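Long-range contacts in lovastatin nonaketide synthase, polyketide synthase component (Aspergillus terreus, PDB 7CPX), which builds the dihydromonacolin L nonaketide of lovastatin on its acyl carrier protein from malonyl-CoA, with S-adenosylmethionine and NADPH as methyl donor and reductant, working together with LovC: residues A[1440-1445]-A[1512-1517]; A[1529-1534]-A[1591-1596]; A[1544-1549]-A[1615-1620]. The protein carries 2 engineered substitutions. One frame throughout, in Å; residues are numbered along the deposited sequence.

Contact 1: residues A[1440-1445]-A[1512-1517]; sequences MDILEI and YDLIIA
Strand 1440-1445 and residues Leu1514-Ala1517 form the central parallel pair, β1 with β4, of the Rossmann-like methyltransferase sheet; their axes differ by 15°. Leu1443 bridges two residues of the neighbour: its N-H goes to Leu1514 O and its O accepts Ile1516 N, each at 2.9 Å, with Leu1514 N to Asp1441 O on the near side and a weak bond from Ile1445 N to Ile1516 O at the far end. Before Leu1514 the chain turns a corner, and a side chain takes over: Asp1513 OD2 accepts Asp1441 N at 2.8 Å through its anti lone pair. The two carboxylates come close here; Asp1441 OD1 is bound by Ser1466 and Asn1465, and Lys1539 offers both acids a weak, long ion pair. On one face Ile1442 CG2 meets Leu1514 CD2 at 3.5 Å, the two side chains lying side by side and pointing the same way. On the other, Leu1443 CB makes a CH-pi contact over the Tyr1512 ring, 3.9 Å from its centroid and 28° off the normal, while Asp1441 O lies at the ring edge. Leu1443 CG is anti to the backbone N (chi1 158°), beside Ile1515 CG1. Strand 1464-1469 continues the sheet beyond 1440-1445, with Thr1468 holding the Tyr1512 hydroxyl and Tyr1467 and Thr1453 holding Glu1444; helix 1527-1537 covers Leu1443, Tyr1512 and Ile1515 through Leu1537.

Contact 2: residues A[1529-1534]-A[1591-1596]; sequences KTMAHA and KRVGFS
Val1593 lays its CG2 methyl against the side chain of Met1531, 3.5 Å from Met1531 CB. CG1 of the valine is anti to its carbonyl carbon (chi1 -60°), which leaves CG2 between the backbone N and the carbonyl carbon, turned to the helix. Met1531 answers with both ends of its chain: CB meets the methyl directly, and the bend at chi3 (70°) brings CE back to within 4.0 Å of the same CG2. The two side chains cross obliquely, and the Met1531 side chain also packs on Trp1586, Ile1589 and Leu1590 of helix 1583-1592. Next along the helix, Ala1532 adds a looser apolar contact, its CB 4.4 Å from Val1593 CB, and the backbones come nearest at this pair, with 5.0 Å between the CA atoms.

In the methyltransferase fold this is where helix 1527-1537, which follows β4, meets the turn that ends helix 1583-1592, the last helix before β6. Val1593 is the first residue to leave helical angles, and Gly1594 then takes a left-handed conformation with phi 88°, at which a CB would press on the carbonyl oxygen of Val1593. The reversal carries the chain to Phe1595, whose CB is directed at helix 1527-1537. Its ring comes in edge-on: CE1 is 3.3 Å from Met1531 O, which lies in the ring plane. CZ continues past that oxygen to Ala1534, 4.3 Å from Ala1534 CB. No hydrogen bond joins the segments; Gly1594 O accepts a weak hydrogen bond from Arg1535 NE, the residue after Ala1534, while Phe1595 also packs on Leu1590 and Met1544.

Contact 3: residues A[1544-1549]-A[1615-1620]; sequences MVILEI and FSTHAI
Met1544-Ile1546 and Phe1615-Thr1617 pair in antiparallel fashion, their axes at 155°. In the class I methyltransferase topology, with strand order 3-2-1-4-5-7-6, these are β5 and the reversed strand β7, the hallmark that sets the fold apart from an all-parallel Rossmann sheet.

Four backbone hydrogen bonds close the pairing. Met1544 and Thr1617 exchange two, N to O each way at 2.9 Å, as do Ile1546 and Phe1615. The N-H of Ile1546 points nearly straight at Phe1615 O, with an angle of 166° at the hydrogen. Between these hydrogen-bonded pairs sits the non-hydrogen-bonded pair Val1545-Ser1616, where the strands draw in to a CA-CA separation of 4.6 Å. CA-H...O contacts accompany this close approach: Val1545 CA lies 3.3 Å from Phe1615 O, and Ser1616 CA 3.4 Å from Met1544 O.

Side-chain packing divides by face. Val1545 and Ser1616 turn to helix 1420-1436, where both touch Leu1429. On the opposite face Ile1546, Phe1615 and Thr1617 meet helix 1583-1592: Ile1546 and Phe1615 both touch Trp1586, the Phe1615 and Trp1586 ring planes inclined at about 45°, and Thr1617 packs on Leu1590. Direct side-chain contact between the strands is slight. Its closest point is polar against apolar: Thr1617 OG1, set between its own backbone N and carbonyl carbon (chi1 74°), stands 3.4 Å from Met1544 CB.

In the fold
Contacts 1 and 3 lie in one sheet, their centres 11 Å apart, separated by a single strand pairing, that of β4 with β5. In that pairing Ile1515 O and Val1545 N lie 2.9 Å apart, as do Ala1517 N and Val1545 O, both probable hydrogen bonds. Contact 2 lies over one face of this sheet, about 14 Å from contact 1 and 10 Å from contact 3, centre to centre; Ile1515 CD1 touches Ala1534 O at 3.4 Å. Met1544 of contact 3 packs on Ile1515, Ala1534 and Phe1595, so it touches both contact 1 and contact 2. Strand 1440-1445 of contact 1 leads into a GxGxxG pattern at Gly1446, Gly1448 and Gly1451, consistent with the S-adenosylmethionine-binding loop of this fold.

Contact 1: residues A[1440-1445]-A[1512-1517]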
loop_
_atom_site.group_PDB
_atom_site.type_symbol
_atom_site.label_atom_id
_atom_site.label_comp_id
_atom_site.label_asym_id
_atom_site.label_seq_id
_atom_site.Cartn_x
_atom_site.Cartn_y
_atom_site.Cartn_z
ATOM N N MET A 1440 54.374 -33.833 9.993
ATOM C CA MET A 1440 55.092 -34.028 11.242
ATOM C C MET A 1440 54.292 -33.463 12.405
ATOM O O MET A 1440 53.679 -32.400 12.293
ATOM C CB MET A 1440 56.456 -33.344 11.193
ATOM C CG MET A 1440 57.246 -33.624 9.943
ATOM S SD MET A 1440 58.930 -33.001 10.069
ATOM C CE MET A 1440 59.658 -34.225 11.156
ATOM N N ASP A 1441 54.285 -34.192 13.516
ATOM C CA ASP A 1441 53.788 -33.656 14.776
ATOM C C ASP A 1441 54.899 -32.808 15.380
ATOM O O ASP A 1441 55.933 -33.333 15.808
ATOM C CB ASP A 1441 53.360 -34.781 15.711
ATOM C CG ASP A 1441 52.091 -35.468 15.252
ATOM O OD1 ASP A 1441 51.224 -34.788 14.664
ATOM O OD2 ASP A 1441 51.959 -36.690 15.480
ATOM N N ILE A 1442 54.693 -31.496 15.400
ATOM C CA ILE A 1442 55.731 -30.534 15.744
ATOM C C ILE A 1442 55.454 -29.985 17.134
ATOM O O ILE A 1442 54.323 -29.589 17.442
ATOM C CB ILE A 1442 55.800 -29.401 14.707
ATOM C CG1 ILE A 1442 56.144 -29.976 13.330
ATOM C CG2 ILE A 1442 56.814 -28.355 15.145
ATOM C CD1 ILE A 1442 56.179 -28.951 12.216
ATOM N N LEU A 1443 56.485 -29.966 17.974
ATOM C CA LEU A 1443 56.397 -29.426 19.328
ATOM C C LEU A 1443 57.529 -28.428 19.520
ATOM O O LEU A 1443 58.701 -28.812 19.528
ATOM C CB LEU A 1443 56.467 -30.544 20.369
ATOM C CG LEU A 1443 56.911 -30.161 21.783
ATOM C CD1 LEU A 1443 56.011 -29.085 22.363
ATOM C CD2 LEU A 1443 56.921 -31.388 22.679
ATOM N N GLU A 1444 57.188 -27.152 19.677
ATOM C CA GLU A 1444 58.184 -26.103 19.866
ATOM C C GLU A 1444 58.264 -25.761 21.348
ATOM O O GLU A 1444 57.351 -25.140 21.903
ATOM C CB GLU A 1444 57.853 -24.866 19.038
ATOM C CG GLU A 1444 58.954 -23.815 19.085
ATOM C CD GLU A 1444 58.754 -22.705 18.076
ATOM O OE1 GLU A 1444 57.663 -22.640 17.472
ATOM O OE2 GLU A 1444 59.685 -21.896 17.887
ATOM N N ILE A 1445 59.358 -26.158 21.975
ATOM C CA ILE A 1445 59.655 -25.815 23.358
ATOM C C ILE A 1445 60.474 -24.534 23.363
ATOM O O ILE A 1445 61.344 -24.330 22.506
ATOM C CB ILE A 1445 60.406 -26.963 24.059
ATOM C CG1 ILE A 1445 59.679 -28.294 23.837
ATOM C CG2 ILE A 1445 60.533 -26.678 25.546
ATOM C CD1 ILE A 1445 60.452 -29.499 24.322
ATOM N N TYR A 1512 55.508 -37.371 18.829
ATOM C CA TYR A 1512 55.892 -36.173 18.095
ATOM C C TYR A 1512 56.959 -36.517 17.069
ATOM O O TYR A 1512 57.954 -37.173 17.394
ATOM C CB TYR A 1512 56.397 -35.089 19.047
ATOM C CG TYR A 1512 55.281 -34.395 19.786
ATOM C CD1 TYR A 1512 54.605 -33.333 19.210
ATOM C CD2 TYR A 1512 54.895 -34.810 21.052
ATOM C CE1 TYR A 1512 53.582 -32.698 19.872
ATOM C CE2 TYR A 1512 53.870 -34.178 21.724
ATOM C CZ TYR A 1512 53.217 -33.121 21.130
ATOM O OH TYR A 1512 52.192 -32.484 21.793
ATOM N N ASP A 1513 56.745 -36.070 15.832
ATOM C CA ASP A 1513 57.718 -36.305 14.775
ATOM C C ASP A 1513 58.919 -35.377 14.908
ATOM O O ASP A 1513 60.046 -35.772 14.591
ATOM C CB ASP A 1513 57.059 -36.122 13.407
ATOM C CG ASP A 1513 56.026 -37.192 13.109
ATOM O OD1 ASP A 1513 56.383 -38.387 13.130
ATOM O OD2 ASP A 1513 54.854 -36.837 12.861
ATOM N N LEU A 1514 58.702 -34.147 15.370
ATOM C CA LEU A 1514 59.783 -33.177 15.442
ATOM C C LEU A 1514 59.578 -32.251 16.633
ATOM O O LEU A 1514 58.450 -31.901 16.989
ATOM C CB LEU A 1514 59.882 -32.368 14.143
ATOM C CG LEU A 1514 60.754 -31.110 14.164
ATOM C CD1 LEU A 1514 61.526 -30.973 12.867
ATOM C CD2 LEU A 1514 59.901 -29.878 14.398
ATOM N N ILE A 1515 60.695 -31.858 17.238
ATOM C CA ILE A 1515 60.712 -30.919 18.351
ATOM C C ILE A 1515 61.699 -29.808 18.029
ATOM O O ILE A 1515 62.728 -30.045 17.387
ATOM C CB ILE A 1515 61.078 -31.610 19.681
ATOM C CG1 ILE A 1515 59.917 -32.488 20.153
ATOM C CG2 ILE A 1515 61.432 -30.570 20.739
ATOM C CD1 ILE A 1515 60.220 -33.309 21.390
ATOM N N ILE A 1516 61.373 -28.595 18.465
ATOM C CA ILE A 1516 62.178 -27.403 18.211
ATOM C C ILE A 1516 62.419 -26.716 19.546
ATOM O O ILE A 1516 61.505 -26.101 20.103
ATOM C CB ILE A 1516 61.498 -26.442 17.227
ATOM C CG1 ILE A 1516 61.313 -27.114 15.868
ATOM C CG2 ILE A 1516 62.316 -25.169 17.083
ATOM C CD1 ILE A 1516 60.282 -26.440 14.986
ATOM N N ALA A 1517 63.644 -26.806 20.054
ATOM C CA ALA A 1517 64.023 -26.136 21.295
ATOM C C ALA A 1517 64.638 -24.787 20.944
ATOM O O ALA A 1517 65.784 -24.722 20.484
ATOM C CB ALA A 1517 64.995 -26.992 22.099
#

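Contact 2: residues A[1529-1534]-A[1591-1596]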
loop_
_atom_site.group_PDB
_atom_site.type_symbol
_atom_site.label_atom_id
_atom_site.label_comp_id
_atom_site.label_asym_id
_atom_site.label_seq_id
_atom_site.Cartn_x
_atom_site.Cartn_y
_atom_site.Cartn_z
ATOM N N LYS A 1529 68.736 -34.330 31.121
ATOM C CA LYS A 1529 67.416 -34.883 31.406
ATOM C C LYS A 1529 66.348 -34.237 30.532
ATOM O O LYS A 1529 65.394 -34.904 30.118
ATOM C CB LYS A 1529 67.083 -34.707 32.886
ATOM C CG LYS A 1529 68.106 -35.337 33.817
ATOM C CD LYS A 1529 67.572 -35.488 35.233
ATOM C CE LYS A 1529 67.263 -34.143 35.870
ATOM N NZ LYS A 1529 66.825 -34.285 37.285
ATOM N N THR A 1530 66.487 -32.944 30.237
ATOM C CA THR A 1530 65.533 -32.293 29.344
ATOM C C THR A 1530 65.602 -32.890 27.943
ATOM O O THR A 1530 64.570 -33.107 27.295
ATOM C CB THR A 1530 65.797 -30.787 29.297
ATOM O OG1 THR A 1530 67.082 -30.543 28.716
ATOM C CG2 THR A 1530 65.754 -30.190 30.697
ATOM N N MET A 1531 66.813 -33.166 27.458
ATOM C CA MET A 1531 66.953 -33.783 26.144
ATOM C C MET A 1531 66.436 -35.218 26.154
ATOM O O MET A 1531 65.865 -35.688 25.164
ATOM C CB MET A 1531 68.414 -33.725 25.701
ATOM C CG MET A 1531 68.944 -32.302 25.575
ATOM S SD MET A 1531 70.739 -32.201 25.450
ATOM C CE MET A 1531 71.005 -32.890 23.822
ATOM N N ALA A 1532 66.618 -35.927 27.271
ATOM C CA ALA A 1532 66.022 -37.253 27.401
ATOM C C ALA A 1532 64.502 -37.172 27.352
ATOM O O ALA A 1532 63.843 -38.032 26.760
ATOM C CB ALA A 1532 66.485 -37.910 28.701
ATOM N N HIS A 1533 63.929 -36.145 27.979
ATOM C CA HIS A 1533 62.488 -35.923 27.894
ATOM C C HIS A 1533 62.061 -35.682 26.451
ATOM O O HIS A 1533 61.058 -36.238 25.977
ATOM C CB HIS A 1533 62.107 -34.732 28.772
ATOM C CG HIS A 1533 62.372 -34.947 30.229
ATOM N ND1 HIS A 1533 62.548 -33.906 31.115
ATOM C CD2 HIS A 1533 62.495 -36.083 30.954
ATOM C CE1 HIS A 1533 62.766 -34.392 32.324
ATOM N NE2 HIS A 1533 62.738 -35.711 32.254
ATOM N N ALA A 1534 62.817 -34.847 25.737
ATOM C CA ALA A 1534 62.520 -34.599 24.331
ATOM C C ALA A 1534 62.540 -35.898 23.539
ATOM O O ALA A 1534 61.677 -36.128 22.683
ATOM C CB ALA A 1534 63.522 -33.601 23.753
ATOM N N LYS A 1591 73.987 -37.637 21.977
ATOM C CA LYS A 1591 74.086 -39.083 21.827
ATOM C C LYS A 1591 73.802 -39.793 23.144
ATOM O O LYS A 1591 73.119 -40.823 23.165
ATOM C CB LYS A 1591 75.472 -39.460 21.308
ATOM C CG LYS A 1591 75.737 -39.033 19.876
ATOM C CD LYS A 1591 77.201 -39.209 19.511
ATOM C CE LYS A 1591 77.427 -39.056 18.016
ATOM N NZ LYS A 1591 78.875 -38.989 17.675
ATOM N N ARG A 1592 74.315 -39.256 24.254
ATOM C CA ARG A 1592 74.114 -39.912 25.543
ATOM C C ARG A 1592 72.637 -39.971 25.914
ATOM O O ARG A 1592 72.193 -40.920 26.570
ATOM C CB ARG A 1592 74.905 -39.194 26.635
ATOM C CG ARG A 1592 76.370 -39.584 26.697
ATOM C CD ARG A 1592 76.985 -39.206 28.033
ATOM N NE ARG A 1592 76.972 -37.766 28.259
ATOM C CZ ARG A 1592 77.926 -36.934 27.864
ATOM N NH1 ARG A 1592 78.990 -37.363 27.205
ATOM N NH2 ARG A 1592 77.811 -35.638 28.138
ATOM N N VAL A 1593 71.860 -38.973 25.501
ATOM C CA VAL A 1593 70.459 -38.880 25.900
ATOM C C VAL A 1593 69.572 -39.548 24.855
ATOM O O VAL A 1593 68.352 -39.352 24.847
ATOM C CB VAL A 1593 70.037 -37.418 26.131
ATOM C CG1 VAL A 1593 70.887 -36.784 27.224
ATOM C CG2 VAL A 1593 70.128 -36.616 24.842
ATOM N N GLY A 1594 70.175 -40.337 23.967
ATOM C CA GLY A 1594 69.407 -41.165 23.057
ATOM C C GLY A 1594 69.015 -40.494 21.756
ATOM O O GLY A 1594 67.829 -40.429 21.423
ATOM N N PHE A 1595 69.998 -39.992 21.011
ATOM C CA PHE A 1595 69.758 -39.399 19.703
ATOM C C PHE A 1595 70.865 -39.842 18.752
ATOM O O PHE A 1595 71.761 -40.607 19.119
ATOM C CB PHE A 1595 69.695 -37.873 19.783
ATOM C CG PHE A 1595 68.456 -37.340 20.435
ATOM C CD1 PHE A 1595 68.361 -37.262 21.810
ATOM C CD2 PHE A 1595 67.398 -36.883 19.671
ATOM C CE1 PHE A 1595 67.236 -36.750 22.412
ATOM C CE2 PHE A 1595 66.265 -36.377 20.268
ATOM C CZ PHE A 1595 66.181 -36.312 21.641
ATOM N N SER A 1596 70.805 -39.336 17.522
ATOM C CA SER A 1596 71.727 -39.719 16.460
ATOM C C SER A 1596 72.958 -38.825 16.384
ATOM O O SER A 1596 73.781 -39.005 15.482
ATOM C CB SER A 1596 71.004 -39.699 15.112
ATOM O OG SER A 1596 71.900 -39.966 14.047
#

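Contact 3: residues A[1544-1549]-A[1615-1620]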
loop_
_atom_site.group_PDB
_atom_site.type_symbol
_atom_site.label_atom_id
_atom_site.label_comp_id
_atom_site.label_asym_id
_atom_site.label_seq_id
_atom_site.Cartn_x
_atom_site.Cartn_y
_atom_site.Cartn_z
ATOM N N MET A 1544 65.091 -33.407 16.180
ATOM C CA MET A 1544 65.264 -32.378 17.194
ATOM C C MET A 1544 66.069 -31.238 16.582
ATOM O O MET A 1544 67.183 -31.454 16.091
ATOM C CB MET A 1544 65.977 -32.946 18.420
ATOM C CG MET A 1544 65.319 -32.610 19.747
ATOM S SD MET A 1544 65.317 -30.849 20.121
ATOM C CE MET A 1544 64.766 -30.879 21.824
ATOM N N VAL A 1545 65.499 -30.037 16.604
ATOM C CA VAL A 1545 66.132 -28.837 16.075
ATOM C C VAL A 1545 66.372 -27.907 17.252
ATOM O O VAL A 1545 65.417 -27.417 17.868
ATOM C CB VAL A 1545 65.268 -28.157 15.004
ATOM C CG1 VAL A 1545 65.913 -26.863 14.547
ATOM C CG2 VAL A 1545 65.046 -29.096 13.831
ATOM N N ILE A 1546 67.637 -27.649 17.559
ATOM C CA ILE A 1546 68.023 -26.906 18.752
ATOM C C ILE A 1546 68.678 -25.604 18.322
ATOM O O ILE A 1546 69.697 -25.620 17.621
ATOM C CB ILE A 1546 68.972 -27.722 19.643
ATOM C CG1 ILE A 1546 68.306 -29.025 20.089
ATOM C CG2 ILE A 1546 69.406 -26.905 20.850
ATOM C CD1 ILE A 1546 68.481 -30.169 19.113
ATOM N N LEU A 1547 68.095 -24.481 18.738
ATOM C CA LEU A 1547 68.780 -23.196 18.752
ATOM C C LEU A 1547 69.233 -22.944 20.181
ATOM O O LEU A 1547 68.400 -22.867 21.091
ATOM C CB LEU A 1547 67.870 -22.060 18.282
ATOM C CG LEU A 1547 67.319 -22.103 16.859
ATOM C CD1 LEU A 1547 65.904 -22.652 16.849
ATOM C CD2 LEU A 1547 67.369 -20.709 16.249
ATOM N N GLU A 1548 70.541 -22.827 20.388
ATOM C CA GLU A 1548 71.042 -22.670 21.744
ATOM C C GLU A 1548 72.439 -22.075 21.707
ATOM O O GLU A 1548 73.117 -22.084 20.676
ATOM C CB GLU A 1548 71.043 -24.010 22.491
ATOM C CG GLU A 1548 71.153 -23.898 24.007
ATOM C CD GLU A 1548 70.062 -23.038 24.616
ATOM O OE1 GLU A 1548 70.148 -21.797 24.511
ATOM O OE2 GLU A 1548 69.113 -23.605 25.197
ATOM N N ILE A 1549 72.856 -21.553 22.861
ATOM C CA ILE A 1549 74.170 -20.942 22.987
ATOM C C ILE A 1549 75.252 -21.997 22.813
ATOM O O ILE A 1549 75.125 -23.135 23.286
ATOM C CB ILE A 1549 74.299 -20.234 24.348
ATOM C CG1 ILE A 1549 74.004 -21.208 25.495
ATOM C CG2 ILE A 1549 73.361 -19.039 24.407
ATOM C CD1 ILE A 1549 74.374 -20.675 26.865
ATOM N N PHE A 1615 71.267 -26.696 15.428
ATOM C CA PHE A 1615 71.686 -28.067 15.184
ATOM C C PHE A 1615 70.461 -28.933 14.936
ATOM O O PHE A 1615 69.388 -28.690 15.495
ATOM C CB PHE A 1615 72.489 -28.632 16.363
ATOM C CG PHE A 1615 73.566 -27.711 16.860
ATOM C CD1 PHE A 1615 74.729 -27.527 16.131
ATOM C CD2 PHE A 1615 73.418 -27.035 18.058
ATOM C CE1 PHE A 1615 75.722 -26.681 16.587
ATOM C CE2 PHE A 1615 74.407 -26.189 18.520
ATOM C CZ PHE A 1615 75.561 -26.011 17.784
ATOM N N SER A 1616 70.635 -29.950 14.095
ATOM C CA SER A 1616 69.583 -30.909 13.786
ATOM C C SER A 1616 70.069 -32.307 14.128
ATOM O O SER A 1616 71.213 -32.664 13.829
ATOM C CB SER A 1616 69.185 -30.853 12.310
ATOM O OG SER A 1616 69.929 -31.789 11.549
ATOM N N THR A 1617 69.199 -33.096 14.753
ATOM C CA THR A 1617 69.549 -34.449 15.159
ATOM C C THR A 1617 68.349 -35.363 14.985
ATOM O O THR A 1617 67.204 -34.908 14.957
ATOM C CB THR A 1617 70.024 -34.491 16.615
ATOM O OG1 THR A 1617 68.904 -34.328 17.494
ATOM C CG2 THR A 1617 71.029 -33.381 16.876
ATOM N N HIS A 1618 68.619 -36.660 14.870
ATOM C CA HIS A 1618 67.567 -37.662 14.803
ATOM C C HIS A 1618 67.420 -38.360 16.148
ATOM O O HIS A 1618 68.387 -38.521 16.897
ATOM C CB HIS A 1618 67.865 -38.704 13.722
ATOM C CG HIS A 1618 68.248 -38.117 12.400
ATOM N ND1 HIS A 1618 67.814 -36.880 11.977
ATOM C CD2 HIS A 1618 69.034 -38.599 11.408
ATOM C CE1 HIS A 1618 68.311 -36.627 10.779
ATOM N NE2 HIS A 1618 69.056 -37.654 10.412
ATOM N N ALA A 1619 66.191 -38.780 16.447
ATOM C CA ALA A 1619 65.913 -39.582 17.638
ATOM C C ALA A 1619 66.293 -41.024 17.318
ATOM O O ALA A 1619 65.459 -41.868 16.981
ATOM C CB ALA A 1619 64.452 -39.457 18.049
ATOM N N ILE A 1620 67.593 -41.305 17.430
ATOM C CA ILE A 1620 68.118 -42.567 16.933
ATOM C C ILE A 1620 67.468 -43.740 17.658
ATOM O O ILE A 1620 67.036 -43.636 18.814
ATOM C CB ILE A 1620 69.649 -42.616 17.074
ATOM C CG1 ILE A 1620 70.233 -43.660 16.120
ATOM C CG2 ILE A 1620 70.044 -42.938 18.507
ATOM C CD1 ILE A 1620 71.728 -43.548 15.935
#